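Long-range contacts in translation initiation inhibitor (Streptococcus pyogenes, PDB 2EWC), which is of unknown function, but belongs to the highly conserved YjgF family and carries the name of a putative translation initiation inhibitor: residues Ala21-Tyr26 against Val117-His122; Lys2-Tyr7 against Gly17-Gly22. All coordinates share one frame; numbering follows the deposited sequence.

Two antiparallel pairings in one mixed sheet differ in chemistry with their place in it. Interaction 1 joins strand 24-30 to strand 112-119, inside the sheet; interaction 2 pairs the outermost strand 5-10 with strand 15-21. They share A21 and G22, where a tight turn leads from strand 15-21 into strand 24-30, and Y26 N lies 2.8 Å from V19 O, a probable hydrogen bond. Both are partly buried, and both touch a second subunit. In interaction 1, aromatic and aliphatic packing gives way to a carboxylate-imidazole pair near the chain end. Interaction 2 keeps a tyrosine-glutamate bond on one face and sends an isoleucine-valine pair toward the neighbouring subunit on the other.

Interaction 1: residues Ala21-Tyr26 against Val117-His122; sequences AGDFYY and VAYSKH
The type II' turn A21-F24 begins this contact, with G22 at positive phi and its O 3.4 Å from H122 CE1. D23 follows as the polar centre. Its O takes the N-H of S120 almost straight (166°), while its OD1 accepts twice from H122: the backbone N comes from above the carboxylate plane, and H122 ND1, 3.0 Å from D23 OD1, meets the anti lone pair of that oxygen. OD2 receives a water that also bonds Y119 OH. F24, CG anti to its carbonyl carbon, offers a ring face to Y119 CD1, 3.4 Å from F24 CZ; the two rings cross obliquely at 54°. The F24 ring also meets the F24 rings of two neighbouring subunits. Y25 pairs with A118 through two backbone bonds, Y25 N to A118 O and A118 N to Y25 O (2.8 Å). On the opposite face of the sheet its ring runs out toward H122, tip to tip, with Y25 OH 3.2 Å from H122 CE1. Y26 lies alongside V117, whose CG1 sits over one ring face. The antiparallel pairing of strands 24-30 and 112-119 thus passes into a side-chain junction at D23, whose carboxylate could stabilise a protonated imidazole.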
loop_
_atom_site.group_PDB
_atom_site.type_symbol
_atom_site.label_atom_id
_atom_site.label_comp_id
_atom_site.label_asym_id
_atom_site.label_seq_id
_atom_site.Cartn_x
_atom_site.Cartn_y
_atom_site.Cartn_z
ATOM N N ALA B 21 -36.337 22.741 -18.980
ATOM C CA ALA B 21 -36.755 21.445 -19.451
ATOM C C ALA B 21 -37.326 20.724 -18.250
ATOM O O ALA B 21 -36.585 20.157 -17.451
ATOM C CB ALA B 21 -35.545 20.668 -20.020
ATOM N N GLY B 22 -38.650 20.770 -18.091
ATOM C CA GLY B 22 -39.281 20.176 -16.908
ATOM C C GLY B 22 -38.795 20.835 -15.626
ATOM O O GLY B 22 -38.973 22.034 -15.447
ATOM N N ASP B 23 -38.165 20.047 -14.747
ATOM C CA ASP B 23 -37.688 20.538 -13.447
ATOM C C ASP B 23 -36.237 21.047 -13.494
ATOM O O ASP B 23 -35.708 21.505 -12.469
ATOM C CB ASP B 23 -37.814 19.431 -12.384
ATOM C CG ASP B 23 -39.271 19.064 -12.067
ATOM O OD1 ASP B 23 -40.193 19.909 -12.276
ATOM O OD2 ASP B 23 -39.484 17.927 -11.575
ATOM N N PHE B 24 -35.600 20.951 -14.665
ATOM C CA PHE B 24 -34.171 21.282 -14.821
ATOM C C PHE B 24 -33.917 22.474 -15.717
ATOM O O PHE B 24 -34.669 22.721 -16.658
ATOM C CB PHE B 24 -33.395 20.064 -15.290
ATOM C CG PHE B 24 -33.272 19.004 -14.224
ATOM C CD1 PHE B 24 -32.189 19.000 -13.349
ATOM C CD2 PHE B 24 -34.285 18.066 -14.040
ATOM C CE1 PHE B 24 -32.090 18.037 -12.338
ATOM C CE2 PHE B 24 -34.198 17.108 -13.026
ATOM C CZ PHE B 24 -33.093 17.091 -12.182
ATOM N N TYR B 25 -32.880 23.247 -15.372
ATOM C CA TYR B 25 -32.575 24.480 -16.064
ATOM C C TYR B 25 -31.126 24.447 -16.469
ATOM O O TYR B 25 -30.261 24.231 -15.620
ATOM C CB TYR B 25 -32.849 25.679 -15.170
ATOM C CG TYR B 25 -34.291 25.783 -14.758
ATOM C CD1 TYR B 25 -35.143 26.660 -15.405
ATOM C CD2 TYR B 25 -34.814 24.967 -13.747
ATOM C CE1 TYR B 25 -36.485 26.747 -15.046
ATOM C CE2 TYR B 25 -36.158 25.046 -13.383
ATOM C CZ TYR B 25 -36.978 25.941 -14.043
ATOM O OH TYR B 25 -38.296 26.042 -13.703
ATOM N N TYR B 26 -30.864 24.638 -17.757
ATOM C CA TYR B 26 -29.508 24.544 -18.301
ATOM C C TYR B 26 -28.992 25.927 -18.682
ATOM O O TYR B 26 -29.563 26.598 -19.534
ATOM C CB TYR B 26 -29.479 23.613 -19.513
ATOM C CG TYR B 26 -29.811 22.213 -19.118
ATOM C CD1 TYR B 26 -28.796 21.292 -18.869
ATOM C CD2 TYR B 26 -31.141 21.816 -18.927
ATOM C CE1 TYR B 26 -29.088 20.018 -18.449
ATOM C CE2 TYR B 26 -31.434 20.537 -18.517
ATOM C CZ TYR B 26 -30.403 19.643 -18.289
ATOM O OH TYR B 26 -30.671 18.367 -17.862
ATOM N N VAL B 117 -26.192 23.490 -14.267
ATOM C CA VAL B 117 -27.547 22.993 -14.248
ATOM C C VAL B 117 -28.196 23.497 -12.936
ATOM O O VAL B 117 -27.568 23.465 -11.889
ATOM C CB VAL B 117 -27.567 21.424 -14.296
ATOM C CG1 VAL B 117 -28.982 20.909 -14.442
ATOM C CG2 VAL B 117 -26.677 20.878 -15.446
ATOM N N ALA B 118 -29.434 23.967 -13.006
ATOM C CA ALA B 118 -30.229 24.281 -11.807
ATOM C C ALA B 118 -31.499 23.404 -11.726
ATOM O O ALA B 118 -31.889 22.776 -12.713
ATOM C CB ALA B 118 -30.587 25.764 -11.778
ATOM N N TYR B 119 -32.152 23.373 -10.560
ATOM C CA TYR B 119 -33.309 22.512 -10.383
ATOM C C TYR B 119 -34.392 23.204 -9.577
ATOM O O TYR B 119 -34.103 23.953 -8.636
ATOM C CB TYR B 119 -32.887 21.237 -9.668
ATOM C CG TYR B 119 -34.018 20.303 -9.242
ATOM C CD1 TYR B 119 -34.562 19.388 -10.143
ATOM C CD2 TYR B 119 -34.508 20.307 -7.934
ATOM C CE1 TYR B 119 -35.561 18.506 -9.774
ATOM C CE2 TYR B 119 -35.534 19.412 -7.540
ATOM C CZ TYR B 119 -36.047 18.513 -8.487
ATOM O OH TYR B 119 -37.044 17.622 -8.166
ATOM N N SER B 120 -35.639 22.922 -9.945
ATOM C CA SER B 120 -36.795 23.404 -9.222
ATOM C C SER B 120 -38.003 22.514 -9.542
ATOM O O SER B 120 -38.518 22.525 -10.663
ATOM C CB SER B 120 -37.088 24.856 -9.580
ATOM O OG SER B 120 -38.080 25.363 -8.718
ATOM N N LYS B 121 -38.433 21.750 -8.548
ATOM C CA LYS B 121 -39.538 20.791 -8.700
ATOM C C LYS B 121 -40.900 21.457 -8.957
ATOM O O LYS B 121 -41.325 22.315 -8.185
ATOM C CB LYS B 121 -39.600 19.865 -7.467
ATOM C CG LYS B 121 -40.832 18.946 -7.349
ATOM C CD LYS B 121 -40.911 17.938 -8.480
ATOM C CE LYS B 121 -42.126 17.020 -8.336
ATOM N NZ LYS B 121 -41.857 15.893 -7.407
ATOM N N HIS B 122 -41.557 21.061 -10.051
ATOM C CA HIS B 122 -42.986 21.379 -10.288
ATOM C C HIS B 122 -43.910 20.203 -9.905
ATOM O O HIS B 122 -44.967 20.402 -9.280
ATOM C CB HIS B 122 -43.246 21.786 -11.748
ATOM C CG HIS B 122 -42.384 22.915 -12.223
ATOM N ND1 HIS B 122 -41.168 22.713 -12.848
ATOM C CD2 HIS B 122 -42.556 24.256 -12.162
ATOM C CE1 HIS B 122 -40.627 23.880 -13.150
ATOM N NE2 HIS B 122 -41.453 24.833 -12.748
HETATM O O HOH W 1 -38.078 16.323 -10.185
#

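Interaction 2: residues Lys2-Tyr7 against Gly17-Gly22; sequences KTIRRY and GLVEAG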
loop_
_atom_site.group_PDB
_atom_site.type_symbol
_atom_site.label_atom_id
_atom_site.label_comp_id
_atom_site.label_asym_id
_atom_site.label_seq_id
_atom_site.Cartn_x
_atom_site.Cartn_y
_atom_site.Cartn_z
ATOM N N LYS B 2 -45.721 24.499 -25.689
ATOM C CA LYS B 2 -44.370 23.960 -25.907
ATOM C C LYS B 2 -43.818 23.455 -24.573
ATOM O O LYS B 2 -44.076 24.059 -23.532
ATOM C CB LYS B 2 -43.439 25.010 -26.557
ATOM C CG LYS B 2 -42.992 26.176 -25.649
ATOM C CD LYS B 2 -42.292 27.306 -26.434
ATOM C CE LYS B 2 -43.224 28.496 -26.749
ATOM N NZ LYS B 2 -44.513 28.102 -27.404
ATOM N N THR B 3 -43.092 22.340 -24.592
ATOM C CA THR B 3 -42.541 21.803 -23.350
ATOM C C THR B 3 -41.224 22.510 -22.977
ATOM O O THR B 3 -41.096 23.047 -21.886
ATOM C CB THR B 3 -42.389 20.272 -23.389
ATOM O OG1 THR B 3 -41.746 19.888 -24.609
ATOM C CG2 THR B 3 -43.768 19.578 -23.290
ATOM N N ILE B 4 -40.275 22.559 -23.904
ATOM C CA ILE B 4 -38.999 23.218 -23.655
ATOM C C ILE B 4 -39.153 24.735 -23.817
ATOM O O ILE B 4 -39.639 25.209 -24.837
ATOM C CB ILE B 4 -37.891 22.674 -24.588
ATOM C CG1 ILE B 4 -37.692 21.174 -24.357
ATOM C CG2 ILE B 4 -36.585 23.455 -24.385
ATOM C CD1 ILE B 4 -36.950 20.475 -25.474
ATOM N N ARG B 5 -38.762 25.485 -22.796
ATOM C CA ARG B 5 -38.771 26.928 -22.901
ATOM C C ARG B 5 -37.349 27.436 -22.954
ATOM O O ARG B 5 -36.497 26.977 -22.191
ATOM C CB ARG B 5 -39.529 27.547 -21.736
ATOM C CG ARG B 5 -40.950 27.026 -21.581
ATOM C CD ARG B 5 -41.439 27.309 -20.169
ATOM N NE ARG B 5 -42.882 27.545 -20.117
ATOM C CZ ARG B 5 -43.479 28.669 -20.514
ATOM N NH1 ARG B 5 -42.778 29.689 -21.005
ATOM N NH2 ARG B 5 -44.797 28.768 -20.430
ATOM N N ARG B 6 -37.106 28.385 -23.850
ATOM C CA ARG B 6 -35.781 28.949 -24.062
ATOM C C ARG B 6 -35.769 30.453 -23.705
ATOM O O ARG B 6 -36.531 31.221 -24.282
ATOM C CB ARG B 6 -35.354 28.698 -25.515
ATOM C CG ARG B 6 -35.202 27.193 -25.845
ATOM C CD ARG B 6 -35.144 26.920 -27.344
ATOM N NE ARG B 6 -34.635 25.573 -27.625
ATOM C CZ ARG B 6 -35.395 24.491 -27.799
ATOM N NH1 ARG B 6 -34.822 23.319 -28.046
ATOM N NH2 ARG B 6 -36.727 24.575 -27.740
ATOM N N TYR B 7 -34.919 30.854 -22.760
ATOM C CA TYR B 7 -34.875 32.244 -22.265
ATOM C C TYR B 7 -33.540 32.883 -22.591
ATOM O O TYR B 7 -32.558 32.170 -22.764
ATOM C CB TYR B 7 -35.029 32.284 -20.746
ATOM C CG TYR B 7 -36.309 31.705 -20.203
ATOM C CD1 TYR B 7 -37.349 32.533 -19.790
ATOM C CD2 TYR B 7 -36.464 30.326 -20.060
ATOM C CE1 TYR B 7 -38.536 31.990 -19.267
ATOM C CE2 TYR B 7 -37.634 29.777 -19.545
ATOM C CZ TYR B 7 -38.664 30.609 -19.160
ATOM O OH TYR B 7 -39.808 30.060 -18.644
ATOM N N GLY B 17 -29.514 31.299 -23.430
ATOM C CA GLY B 17 -28.881 31.621 -22.152
ATOM C C GLY B 17 -29.312 30.666 -21.053
ATOM O O GLY B 17 -28.505 30.245 -20.234
ATOM N N LEU B 18 -30.595 30.328 -21.040
ATOM C CA LEU B 18 -31.130 29.395 -20.069
ATOM C C LEU B 18 -32.256 28.588 -20.721
ATOM O O LEU B 18 -33.238 29.168 -21.224
ATOM C CB LEU B 18 -31.701 30.145 -18.856
ATOM C CG LEU B 18 -32.359 29.229 -17.820
ATOM C CD1 LEU B 18 -31.289 28.558 -16.981
ATOM C CD2 LEU B 18 -33.339 29.968 -16.939
ATOM N N VAL B 19 -32.132 27.266 -20.687
ATOM C CA VAL B 19 -33.140 26.382 -21.246
ATOM C C VAL B 19 -33.833 25.715 -20.079
ATOM O O VAL B 19 -33.171 25.161 -19.204
ATOM C CB VAL B 19 -32.543 25.310 -22.150
ATOM C CG1 VAL B 19 -33.646 24.395 -22.699
ATOM C CG2 VAL B 19 -31.758 25.921 -23.289
ATOM N N GLU B 20 -35.165 25.813 -20.037
ATOM C CA GLU B 20 -35.964 25.144 -19.025
ATOM C C GLU B 20 -36.532 23.877 -19.656
ATOM O O GLU B 20 -37.139 23.938 -20.728
ATOM C CB GLU B 20 -37.100 26.072 -18.567
ATOM C CG GLU B 20 -38.114 25.444 -17.595
ATOM C CD GLU B 20 -39.426 26.249 -17.517
ATOM O OE1 GLU B 20 -39.396 27.499 -17.589
ATOM O OE2 GLU B 20 -40.493 25.618 -17.395
ATOM N N ALA B 21 -36.337 22.741 -18.980
ATOM C CA ALA B 21 -36.755 21.445 -19.451
ATOM C C ALA B 21 -37.326 20.724 -18.250
ATOM O O ALA B 21 -36.585 20.157 -17.451
ATOM C CB ALA B 21 -35.545 20.668 -20.020
ATOM N N GLY B 22 -38.650 20.770 -18.091
ATOM C CA GLY B 22 -39.281 20.176 -16.908
ATOM C C GLY B 22 -38.795 20.835 -15.626
ATOM O O GLY B 22 -38.973 22.034 -15.447
HETATM O O HOH W 2 -40.275 22.357 -19.727
#
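Backbone hydrogen bonds carry most of this pairing, in antiparallel fashion. R5 and E20 exchange two: E20 N meets R5 O at 2.8 Å, nearly along the C=O axis, whereas R5 N reaches E20 O in the carbonyl plane. Y7 and L18 form the next hydrogen-bonded pair, but unevenly. Y7 N points straight at L18 O, while L18 N approaches Y7 O at 3.2 Å from above the carbonyl plane. Between these pairs R6 faces V19 without such bonds. The uneven end belongs to a classic beta bulge, in which G17 and L18 both face Y7, just where the chain turns a corner in the hairpin of strands 5-10 and 15-21. Beyond the regular strand, a water bridges T3 O and G22 N.

Of the polar side chains, E20 has CG anti to the backbone N (chi1 174°) and stays extended, bringing OE1 to the edge of the Y7 ring. There Y7 OH donates to E20 OE1 at 2.8 Å, nearly along the C-O axis, the ring and carboxylate planes only 18° apart. R5 runs alongside E20 on this same face, its CD 3.3 Å from E20 OE1; R5 NE, 4.1 Å from E20 OE2, is too distant for a salt bridge, so its charge would act only at longer range.

Apolar contact occupies the other face. The I4 side chain crosses that of V19 obliquely, I4 CG2 3.5 Å from V19 CG1; I4 CG2 also lies over a face of the R6 guanidinium, whose NH1 bonds D61 O of a neighbouring subunit. V64 of that subunit packs on V19, and its Y119 on I4.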